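Local coordinates for protein glycerol dehydratase (Clostridium butyricum, PDB 1R9D) that probably dehydrates glycerol without coenzyme B12, as a glycyl-radical lyase related to pyruvate formate lyase, at residues S29-L34 with V85-S90; I33-S38 with A52-H57; V358-L363 with D386-R391. All blocks are in the same frame, centred on the assembly; numbering follows the deposited sequence.

Contact 1 (S29-L34 with V85-S90); sequences SERAIL and VFPEFS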
loop_
_atom_site.group_PDB
_atom_site.type_symbol
_atom_site.label_atom_id
_atom_site.label_comp_id
_atom_site.label_asym_id
_atom_site.label_seq_id
_atom_site.Cartn_x
_atom_site.Cartn_y
_atom_site.Cartn_z
ATOM N N SER A 29 -15.980 -25.206 -7.363
ATOM C CA SER A 29 -16.060 -23.755 -7.497
ATOM C C SER A 29 -16.640 -22.951 -6.333
ATOM O O SER A 29 -16.603 -21.722 -6.363
ATOM C CB SER A 29 -16.834 -23.408 -8.775
ATOM O OG SER A 29 -18.127 -23.991 -8.758
ATOM N N GLU A 30 -17.164 -23.623 -5.314
ATOM C CA GLU A 30 -17.749 -22.923 -4.173
ATOM C C GLU A 30 -16.875 -21.795 -3.613
ATOM O O GLU A 30 -17.314 -20.643 -3.526
ATOM C CB GLU A 30 -18.073 -23.906 -3.047
ATOM C CG GLU A 30 -19.392 -24.671 -3.193
ATOM C CD GLU A 30 -19.380 -25.702 -4.308
ATOM O OE1 GLU A 30 -18.304 -26.282 -4.574
ATOM O OE2 GLU A 30 -20.454 -25.946 -4.905
ATOM N N ARG A 31 -15.641 -22.109 -3.231
ATOM C CA ARG A 31 -14.778 -21.072 -2.673
ATOM C C ARG A 31 -14.579 -19.891 -3.619
ATOM O O ARG A 31 -14.664 -18.736 -3.202
ATOM C CB ARG A 31 -13.404 -21.636 -2.285
ATOM C CG ARG A 31 -12.526 -20.588 -1.584
ATOM C CD ARG A 31 -11.090 -21.059 -1.375
ATOM N NE ARG A 31 -10.282 -20.047 -0.687
ATOM C CZ ARG A 31 -9.796 -18.946 -1.254
ATOM N NH1 ARG A 31 -10.022 -18.689 -2.536
ATOM N NH2 ARG A 31 -9.076 -18.095 -0.531
ATOM N N ALA A 32 -14.321 -20.176 -4.892
ATOM C CA ALA A 32 -14.096 -19.126 -5.876
ATOM C C ALA A 32 -15.278 -18.170 -5.965
ATOM O O ALA A 32 -15.105 -16.951 -6.052
ATOM C CB ALA A 32 -13.823 -19.738 -7.243
ATOM N N ILE A 33 -16.481 -18.729 -5.956
ATOM C CA ILE A 33 -17.686 -17.914 -6.036
ATOM C C ILE A 33 -17.839 -17.034 -4.793
ATOM O O ILE A 33 -18.159 -15.850 -4.898
ATOM C CB ILE A 33 -18.948 -18.809 -6.206
ATOM C CG1 ILE A 33 -19.111 -19.222 -7.673
ATOM C CG2 ILE A 33 -20.200 -18.053 -5.778
ATOM C CD1 ILE A 33 -17.919 -19.923 -8.275
ATOM N N LEU A 34 -17.589 -17.614 -3.624
ATOM C CA LEU A 34 -17.718 -16.894 -2.365
ATOM C C LEU A 34 -16.725 -15.749 -2.157
ATOM O O LEU A 34 -17.110 -14.672 -1.700
ATOM C CB LEU A 34 -17.631 -17.875 -1.197
ATOM C CG LEU A 34 -18.806 -18.850 -1.069
ATOM C CD1 LEU A 34 -18.544 -19.824 0.058
ATOM C CD2 LEU A 34 -20.096 -18.072 -0.807
ATOM N N VAL A 85 -10.672 -23.388 -5.714
ATOM C CA VAL A 85 -9.971 -22.447 -6.581
ATOM C C VAL A 85 -9.631 -21.168 -5.817
ATOM O O VAL A 85 -10.445 -20.669 -5.035
ATOM C CB VAL A 85 -10.838 -22.105 -7.811
ATOM C CG1 VAL A 85 -10.155 -21.053 -8.673
ATOM C CG2 VAL A 85 -11.085 -23.367 -8.622
ATOM N N PHE A 86 -8.422 -20.654 -6.042
ATOM C CA PHE A 86 -7.940 -19.445 -5.375
ATOM C C PHE A 86 -7.608 -18.384 -6.426
ATOM O O PHE A 86 -6.440 -18.109 -6.716
ATOM C CB PHE A 86 -6.703 -19.788 -4.526
ATOM C CG PHE A 86 -6.998 -20.730 -3.389
ATOM C CD1 PHE A 86 -7.376 -22.051 -3.635
ATOM C CD2 PHE A 86 -6.962 -20.283 -2.073
ATOM C CE1 PHE A 86 -7.716 -22.904 -2.592
ATOM C CE2 PHE A 86 -7.302 -21.127 -1.020
ATOM C CZ PHE A 86 -7.682 -22.444 -1.279
ATOM N N PRO A 87 -8.648 -17.752 -6.995
ATOM C CA PRO A 87 -8.531 -16.721 -8.027
ATOM C C PRO A 87 -7.791 -15.449 -7.641
ATOM O O PRO A 87 -7.395 -14.687 -8.517
ATOM C CB PRO A 87 -9.985 -16.449 -8.400
ATOM C CG PRO A 87 -10.680 -16.611 -7.090
ATOM C CD PRO A 87 -10.049 -17.881 -6.550
ATOM N N GLU A 88 -7.606 -15.223 -6.343
ATOM C CA GLU A 88 -6.918 -14.025 -5.870
ATOM C C GLU A 88 -5.437 -14.006 -6.229
ATOM O O GLU A 88 -4.817 -12.943 -6.249
ATOM C CB GLU A 88 -7.066 -13.874 -4.350
ATOM C CG GLU A 88 -6.453 -15.004 -3.525
ATOM C CD GLU A 88 -7.474 -16.018 -3.036
ATOM O OE1 GLU A 88 -7.579 -16.204 -1.806
ATOM O OE2 GLU A 88 -8.165 -16.637 -3.876
ATOM N N PHE A 89 -4.868 -15.177 -6.509
ATOM C CA PHE A 89 -3.453 -15.263 -6.862
ATOM C C PHE A 89 -3.264 -15.272 -8.378
ATOM O O PHE A 89 -2.441 -14.530 -8.908
ATOM C CB PHE A 89 -2.837 -16.504 -6.217
ATOM C CG PHE A 89 -2.999 -16.540 -4.721
ATOM C CD1 PHE A 89 -3.691 -17.577 -4.104
ATOM C CD2 PHE A 89 -2.480 -15.516 -3.929
ATOM C CE1 PHE A 89 -3.869 -17.596 -2.717
ATOM C CE2 PHE A 89 -2.652 -15.524 -2.545
ATOM C CZ PHE A 89 -3.347 -16.564 -1.934
ATOM N N SER A 90 -4.028 -16.115 -9.067
ATOM C CA SER A 90 -3.997 -16.201 -10.530
ATOM C C SER A 90 -5.201 -17.045 -10.925
ATOM O O SER A 90 -5.728 -17.792 -10.107
ATOM C CB SER A 90 -2.712 -16.871 -11.037
ATOM O OG SER A 90 -2.723 -18.263 -10.783
HETATM O O HOH W 1 -13.418 -23.061 -5.393
#
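Arg-31, in the first turn of helix 30-40, reaches across to the loop 85-90 and there meets Val-85, Phe-86 and Glu-88. CG stands anti to the backbone N (chi1 -175°) and the chain runs extended as far as NE. The guanidinium lies flat on Phe-86, with planes 23° apart and Phe-86 CD2 3.2 Å above the middle of the group; Arg-31 CD adds a CH-pi contact over the same ring. End-on, Arg-31 NH2 bonds Glu-88 OE1 at 2.7 Å and NH1 bonds Glu-88 OE2 at 3.1 Å, each carboxylate oxygen using its syn lone pair, with the two groups nearly coplanar. Arg-31 NH1 has a second acceptor in Val-85 O at 3.2 Å. Stack and bonds together restrict both tilt and rotation of the guanidinium. Nearer the helix backbone, Ala-32 CB packs 3.9 Å from Val-85 CB. A water joins the backbones, accepting from Ala-32 N at 3.1 Å and from Val-85 N at 2.8 Å. Glu-88 OE1 also pairs with Arg-51, while Arg-31 NE donates to Ile-276 O. This is a buried two-pronged Arg-Glu salt bridge combined with an arginine-aromatic stack, joining a helix start to an irregular loop.

Contact 2 (I33-S38 with A52-H57); sequences ILITES and ALALKH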
loop_
_atom_site.group_PDB
_atom_site.type_symbol
_atom_site.label_atom_id
_atom_site.label_comp_id
_atom_site.label_asym_id
_atom_site.label_seq_id
_atom_site.Cartn_x
_atom_site.Cartn_y
_atom_site.Cartn_z
ATOM N N ILE A 33 -16.481 -18.729 -5.956
ATOM C CA ILE A 33 -17.686 -17.914 -6.036
ATOM C C ILE A 33 -17.839 -17.034 -4.793
ATOM O O ILE A 33 -18.159 -15.850 -4.898
ATOM C CB ILE A 33 -18.948 -18.809 -6.206
ATOM C CG1 ILE A 33 -19.111 -19.222 -7.673
ATOM C CG2 ILE A 33 -20.200 -18.053 -5.778
ATOM C CD1 ILE A 33 -17.919 -19.923 -8.275
ATOM N N LEU A 34 -17.589 -17.614 -3.624
ATOM C CA LEU A 34 -17.718 -16.894 -2.365
ATOM C C LEU A 34 -16.725 -15.749 -2.157
ATOM O O LEU A 34 -17.110 -14.672 -1.700
ATOM C CB LEU A 34 -17.631 -17.875 -1.197
ATOM C CG LEU A 34 -18.806 -18.850 -1.069
ATOM C CD1 LEU A 34 -18.544 -19.824 0.058
ATOM C CD2 LEU A 34 -20.096 -18.072 -0.807
ATOM N N ILE A 35 -15.453 -15.963 -2.482
ATOM C CA ILE A 35 -14.477 -14.892 -2.298
ATOM C C ILE A 35 -14.760 -13.759 -3.285
ATOM O O ILE A 35 -14.546 -12.587 -2.971
ATOM C CB ILE A 35 -13.014 -15.405 -2.467
ATOM C CG1 ILE A 35 -12.036 -14.331 -1.979
ATOM C CG2 ILE A 35 -12.737 -15.755 -3.924
ATOM C CD1 ILE A 35 -10.599 -14.806 -1.852
ATOM N N THR A 36 -15.260 -14.108 -4.468
ATOM C CA THR A 36 -15.586 -13.115 -5.491
ATOM C C THR A 36 -16.746 -12.248 -4.999
ATOM O O THR A 36 -16.740 -11.027 -5.153
ATOM C CB THR A 36 -15.989 -13.799 -6.822
ATOM O OG1 THR A 36 -14.877 -14.552 -7.331
ATOM C CG2 THR A 36 -16.408 -12.768 -7.860
ATOM N N GLU A 37 -17.737 -12.897 -4.398
ATOM C CA GLU A 37 -18.902 -12.199 -3.869
ATOM C C GLU A 37 -18.495 -11.246 -2.744
ATOM O O GLU A 37 -18.969 -10.112 -2.679
ATOM C CB GLU A 37 -19.926 -13.220 -3.361
ATOM C CG GLU A 37 -21.003 -12.650 -2.453
ATOM C CD GLU A 37 -22.118 -13.645 -2.174
ATOM O OE1 GLU A 37 -21.816 -14.821 -1.865
ATOM O OE2 GLU A 37 -23.302 -13.246 -2.259
ATOM N N SER A 38 -17.610 -11.708 -1.865
ATOM C CA SER A 38 -17.155 -10.883 -0.751
ATOM C C SER A 38 -16.370 -9.665 -1.229
ATOM O O SER A 38 -16.654 -8.543 -0.816
ATOM C CB SER A 38 -16.297 -11.706 0.212
ATOM O OG SER A 38 -15.893 -10.924 1.327
ATOM N N ALA A 52 -9.886 -10.538 5.654
ATOM C CA ALA A 52 -10.567 -11.057 6.838
ATOM C C ALA A 52 -12.050 -11.294 6.550
ATOM O O ALA A 52 -12.594 -12.347 6.884
ATOM C CB ALA A 52 -10.411 -10.084 8.005
ATOM N N LEU A 53 -12.694 -10.313 5.924
ATOM C CA LEU A 53 -14.118 -10.414 5.594
ATOM C C LEU A 53 -14.388 -11.506 4.562
ATOM O O LEU A 53 -15.463 -12.109 4.553
ATOM C CB LEU A 53 -14.632 -9.066 5.081
ATOM C CG LEU A 53 -14.603 -7.944 6.124
ATOM C CD1 LEU A 53 -14.830 -6.601 5.458
ATOM C CD2 LEU A 53 -15.662 -8.212 7.186
ATOM N N ALA A 54 -13.414 -11.761 3.692
ATOM C CA ALA A 54 -13.557 -12.797 2.676
ATOM C C ALA A 54 -13.488 -14.165 3.348
ATOM O O ALA A 54 -14.293 -15.053 3.056
ATOM C CB ALA A 54 -12.460 -12.667 1.624
ATOM N N LEU A 55 -12.523 -14.344 4.249
ATOM C CA LEU A 55 -12.401 -15.613 4.956
ATOM C C LEU A 55 -13.695 -15.860 5.733
ATOM O O LEU A 55 -14.205 -16.977 5.769
ATOM C CB LEU A 55 -11.198 -15.592 5.914
ATOM C CG LEU A 55 -10.987 -16.865 6.743
ATOM C CD1 LEU A 55 -10.834 -18.061 5.814
ATOM C CD2 LEU A 55 -9.755 -16.727 7.624
ATOM N N LYS A 56 -14.226 -14.809 6.349
ATOM C CA LYS A 56 -15.474 -14.910 7.107
ATOM C C LYS A 56 -16.611 -15.393 6.205
ATOM O O LYS A 56 -17.337 -16.329 6.550
ATOM C CB LYS A 56 -15.833 -13.542 7.698
ATOM C CG LYS A 56 -17.169 -13.472 8.430
ATOM C CD LYS A 56 -17.397 -12.061 8.977
ATOM C CE LYS A 56 -18.608 -11.976 9.903
ATOM N NZ LYS A 56 -19.900 -12.170 9.191
ATOM N N HIS A 57 -16.756 -14.758 5.045
ATOM C CA HIS A 57 -17.818 -15.110 4.102
ATOM C C HIS A 57 -17.674 -16.541 3.586
ATOM O O HIS A 57 -18.666 -17.242 3.363
ATOM C CB HIS A 57 -17.814 -14.138 2.923
ATOM C CG HIS A 57 -19.046 -14.213 2.077
ATOM N ND1 HIS A 57 -20.309 -13.989 2.582
ATOM C CD2 HIS A 57 -19.209 -14.471 0.757
ATOM C CE1 HIS A 57 -21.197 -14.103 1.610
ATOM N NE2 HIS A 57 -20.556 -14.394 0.493
#
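Leu-34 meets His-57 in two ways, through its side chain and through its carbonyl. Leu-34 CD2 lies 3.9 Å from His-57 NE2, the two side chains crossing at about a right angle. Leu-34 O, which already accepts from Ser-38 N within its own helix, lies in the plane of the imidazole at its edge, 3.2 Å from His-57 CD2. One residue on, Ile-35 turns to the other flank of the interface, where its CG1 touches Ala-54 CB at 4.0 Å; Arg-51 and Ile-58 of the same partner helix also border this isoleucine.

Glu-37 supplies the polar link. Its CG is anti to the backbone N (chi1 164°), and the extended chain beyond it brings OE1 to 2.7 Å from His-57 NE2. The hydrogen bond is nearly straight, with an N-H...O angle of 176°, and OE1 lies in the ring plane. The carboxylate, however, is turned almost perpendicular to the ring, and the donor therefore approaches from well above the carboxylate plane. With Leu-34 O beside CD2, two oxygens line one edge of the imidazole.

Ser-38 sits where the two backbones come nearest. Its CA is 5.3 Å from that of Ala-54, and its OG comes within 3.3 Å of Ala-54 CA. Ser-38 OG makes at most a weak hydrogen bond to Leu-53 O. Ser-38 CB rests against His-57 CB, which completes the seam.

The short axes approach to 8.6 Å, and their N-to-C directions differ by 135°. Helices 30-40 and 47-61, consecutive in the chain and running obliquely antiparallel, thus form a helical hairpin whose close crossing is built from serine and alanine and whose margin carries a His-carboxylate hydrogen bond.

Contact 3 (V358-L363 with D386-R391); sequences VSYMAL and DEFLLR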
loop_
_atom_site.group_PDB
_atom_site.type_symbol
_atom_site.label_atom_id
_atom_site.label_comp_id
_atom_site.label_asym_id
_atom_site.label_seq_id
_atom_site.Cartn_x
_atom_site.Cartn_y
_atom_site.Cartn_z
ATOM N N VAL A 358 4.285 -40.585 21.411
ATOM C CA VAL A 358 3.682 -40.123 20.163
ATOM C C VAL A 358 4.677 -40.235 19.013
ATOM O O VAL A 358 4.282 -40.434 17.864
ATOM C CB VAL A 358 3.191 -38.660 20.278
ATOM C CG1 VAL A 358 2.596 -38.201 18.954
ATOM C CG2 VAL A 358 2.143 -38.551 21.370
ATOM N N SER A 359 5.965 -40.112 19.320
ATOM C CA SER A 359 6.994 -40.231 18.287
ATOM C C SER A 359 6.810 -41.584 17.607
ATOM O O SER A 359 6.798 -41.680 16.382
ATOM C CB SER A 359 8.403 -40.190 18.894
ATOM O OG SER A 359 8.629 -39.027 19.670
ATOM N N TYR A 360 6.673 -42.630 18.418
ATOM C CA TYR A 360 6.506 -43.980 17.896
ATOM C C TYR A 360 5.141 -44.219 17.262
ATOM O O TYR A 360 5.018 -45.002 16.320
ATOM C CB TYR A 360 6.767 -45.006 19.004
ATOM C CG TYR A 360 8.229 -45.112 19.389
ATOM C CD1 TYR A 360 8.701 -44.582 20.589
ATOM C CD2 TYR A 360 9.147 -45.722 18.530
ATOM C CE1 TYR A 360 10.062 -44.656 20.928
ATOM C CE2 TYR A 360 10.502 -45.803 18.855
ATOM C CZ TYR A 360 10.952 -45.270 20.051
ATOM O OH TYR A 360 12.291 -45.358 20.366
ATOM N N MET A 361 4.110 -43.550 17.768
ATOM C CA MET A 361 2.781 -43.726 17.197
ATOM C C MET A 361 2.718 -43.125 15.802
ATOM O O MET A 361 1.932 -43.561 14.962
ATOM C CB MET A 361 1.720 -43.086 18.095
ATOM C CG MET A 361 1.556 -43.796 19.429
ATOM S SD MET A 361 0.134 -43.193 20.354
ATOM C CE MET A 361 0.854 -41.832 21.213
ATOM N N ALA A 362 3.557 -42.125 15.548
ATOM C CA ALA A 362 3.585 -41.495 14.236
ATOM C C ALA A 362 4.177 -42.482 13.238
ATOM O O ALA A 362 3.690 -42.616 12.113
ATOM C CB ALA A 362 4.424 -40.216 14.282
ATOM N N LEU A 363 5.235 -43.172 13.655
ATOM C CA LEU A 363 5.876 -44.159 12.796
ATOM C C LEU A 363 4.875 -45.287 12.526
ATOM O O LEU A 363 4.774 -45.792 11.411
ATOM C CB LEU A 363 7.130 -44.715 13.479
ATOM C CG LEU A 363 8.259 -43.709 13.773
ATOM C CD1 LEU A 363 9.395 -44.402 14.516
ATOM C CD2 LEU A 363 8.772 -43.122 12.473
ATOM N N ASP A 386 19.122 -45.878 20.174
ATOM C CA ASP A 386 19.265 -46.908 19.149
ATOM C C ASP A 386 17.922 -47.482 18.718
ATOM O O ASP A 386 17.687 -47.703 17.531
ATOM C CB ASP A 386 20.159 -48.054 19.640
ATOM C CG ASP A 386 21.593 -47.619 19.878
ATOM O OD1 ASP A 386 22.091 -46.756 19.124
ATOM O OD2 ASP A 386 22.228 -48.153 20.813
ATOM N N GLU A 387 17.038 -47.718 19.679
ATOM C CA GLU A 387 15.728 -48.280 19.372
ATOM C C GLU A 387 14.914 -47.383 18.442
ATOM O O GLU A 387 14.108 -47.871 17.650
ATOM C CB GLU A 387 14.942 -48.530 20.664
ATOM C CG GLU A 387 14.738 -47.287 21.511
ATOM C CD GLU A 387 15.770 -47.138 22.617
ATOM O OE1 GLU A 387 16.962 -47.462 22.395
ATOM O OE2 GLU A 387 15.377 -46.677 23.714
ATOM N N PHE A 388 15.123 -46.071 18.538
ATOM C CA PHE A 388 14.393 -45.128 17.698
ATOM C C PHE A 388 14.875 -45.217 16.251
ATOM O O PHE A 388 14.075 -45.330 15.326
ATOM C CB PHE A 388 14.567 -43.696 18.220
ATOM C CG PHE A 388 13.826 -42.660 17.416
ATOM C CD1 PHE A 388 12.434 -42.648 17.380
ATOM C CD2 PHE A 388 14.522 -41.691 16.696
ATOM C CE1 PHE A 388 11.744 -41.685 16.640
ATOM C CE2 PHE A 388 13.842 -40.723 15.952
ATOM C CZ PHE A 388 12.450 -40.720 15.924
ATOM N N LEU A 389 16.189 -45.162 16.060
ATOM C CA LEU A 389 16.753 -45.251 14.726
ATOM C C LEU A 389 16.400 -46.595 14.089
ATOM O O LEU A 389 16.114 -46.666 12.897
ATOM C CB LEU A 389 18.279 -45.068 14.776
ATOM C CG LEU A 389 19.008 -45.149 13.431
ATOM C CD1 LEU A 389 18.372 -44.198 12.429
ATOM C CD2 LEU A 389 20.478 -44.812 13.632
ATOM N N LEU A 390 16.415 -47.663 14.883
ATOM C CA LEU A 390 16.087 -48.983 14.352
ATOM C C LEU A 390 14.620 -49.062 13.945
ATOM O O LEU A 390 14.282 -49.693 12.944
ATOM C CB LEU A 390 16.420 -50.068 15.378
ATOM C CG LEU A 390 17.924 -50.327 15.543
ATOM C CD1 LEU A 390 18.166 -51.330 16.664
ATOM C CD2 LEU A 390 18.495 -50.850 14.221
ATOM N N ARG A 391 13.751 -48.413 14.712
ATOM C CA ARG A 391 12.331 -48.420 14.383
ATOM C C ARG A 391 12.121 -47.651 13.084
ATOM O O ARG A 391 11.297 -48.030 12.256
ATOM C CB ARG A 391 11.512 -47.780 15.507
ATOM C CG ARG A 391 10.002 -47.951 15.345
ATOM C CD ARG A 391 9.612 -49.429 15.334
ATOM N NE ARG A 391 8.166 -49.616 15.436
ATOM C CZ ARG A 391 7.556 -50.796 15.360
ATOM N NH1 ARG A 391 8.266 -51.904 15.174
ATOM N NH2 ARG A 391 6.238 -50.874 15.486
HETATM O O HOH W 2 6.332 -47.596 16.224
HETATM O O HOH W 3 13.229 -44.472 22.612
#
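Tyr-360 and Phe-388 join two neighbouring parallel helices of an alternating beta/alpha unit, in which helices 357-369 and 386-397 flank strand 375-380 in sequence. The short axes differ by only 15° in direction but stand 11.2 Å apart, a separation spanned by large side chains. The aromatic pair is an offset edge-to-face one: the edge of Phe-388 is directed toward the face of Tyr-360, with centroids 5.8 Å apart and planes at 80°. The closest carbons of the two rings include Tyr-360 CE2 and Phe-388 CD1, at 4.0 Å. Beyond the ring, the Tyr-360 hydroxyl reaches the backbone of the second helix near Phe-388 CA. A water lies 2.6 Å from Tyr-360 OH and donates to Glu-387 OE2 at 3.3 Å.

Arg-391 CG, placed anti to the backbone N (chi1 -171°), lies at the edge of the tyrosine ring and 3.7 Å from Leu-363 CD1, the two side chains lying alongside with their ends pointing opposite ways. A second water accepts from Arg-391 NE at 2.8 Å and donates to Tyr-360 O. The guanidinium finds its charged partners in Glu-364 and Glu-394. On the sheet side, Leu-363 and Phe-388 both rest on Val-378 of strand 375-380, while helix 288-298 packs against helix 357-369 and helix 712-728 against helix 386-397.

From the N terminus, helix 30-40 takes part in two closures. Contact 2 closes the hairpin turn to helix 47-61; it starts from the same stretch as contact 1 and closes sooner, within the longer excursion to loop 85-90, which precedes helix 92-97. The two share Ile-33 and Leu-34, and they touch where Ile-35 packs on Pro-87 and Glu-88, so one helix is contacted by both its hairpin mate and the loop, on adjoining flanks. Contact 3 follows in series, closing the helix-strand-helix passage around strand 375-380. Its centre is 41 Å from that of contact 1, on the opposite side of the chain's centre, and it ties helices beside the parallel strands instead of the N-terminal helices.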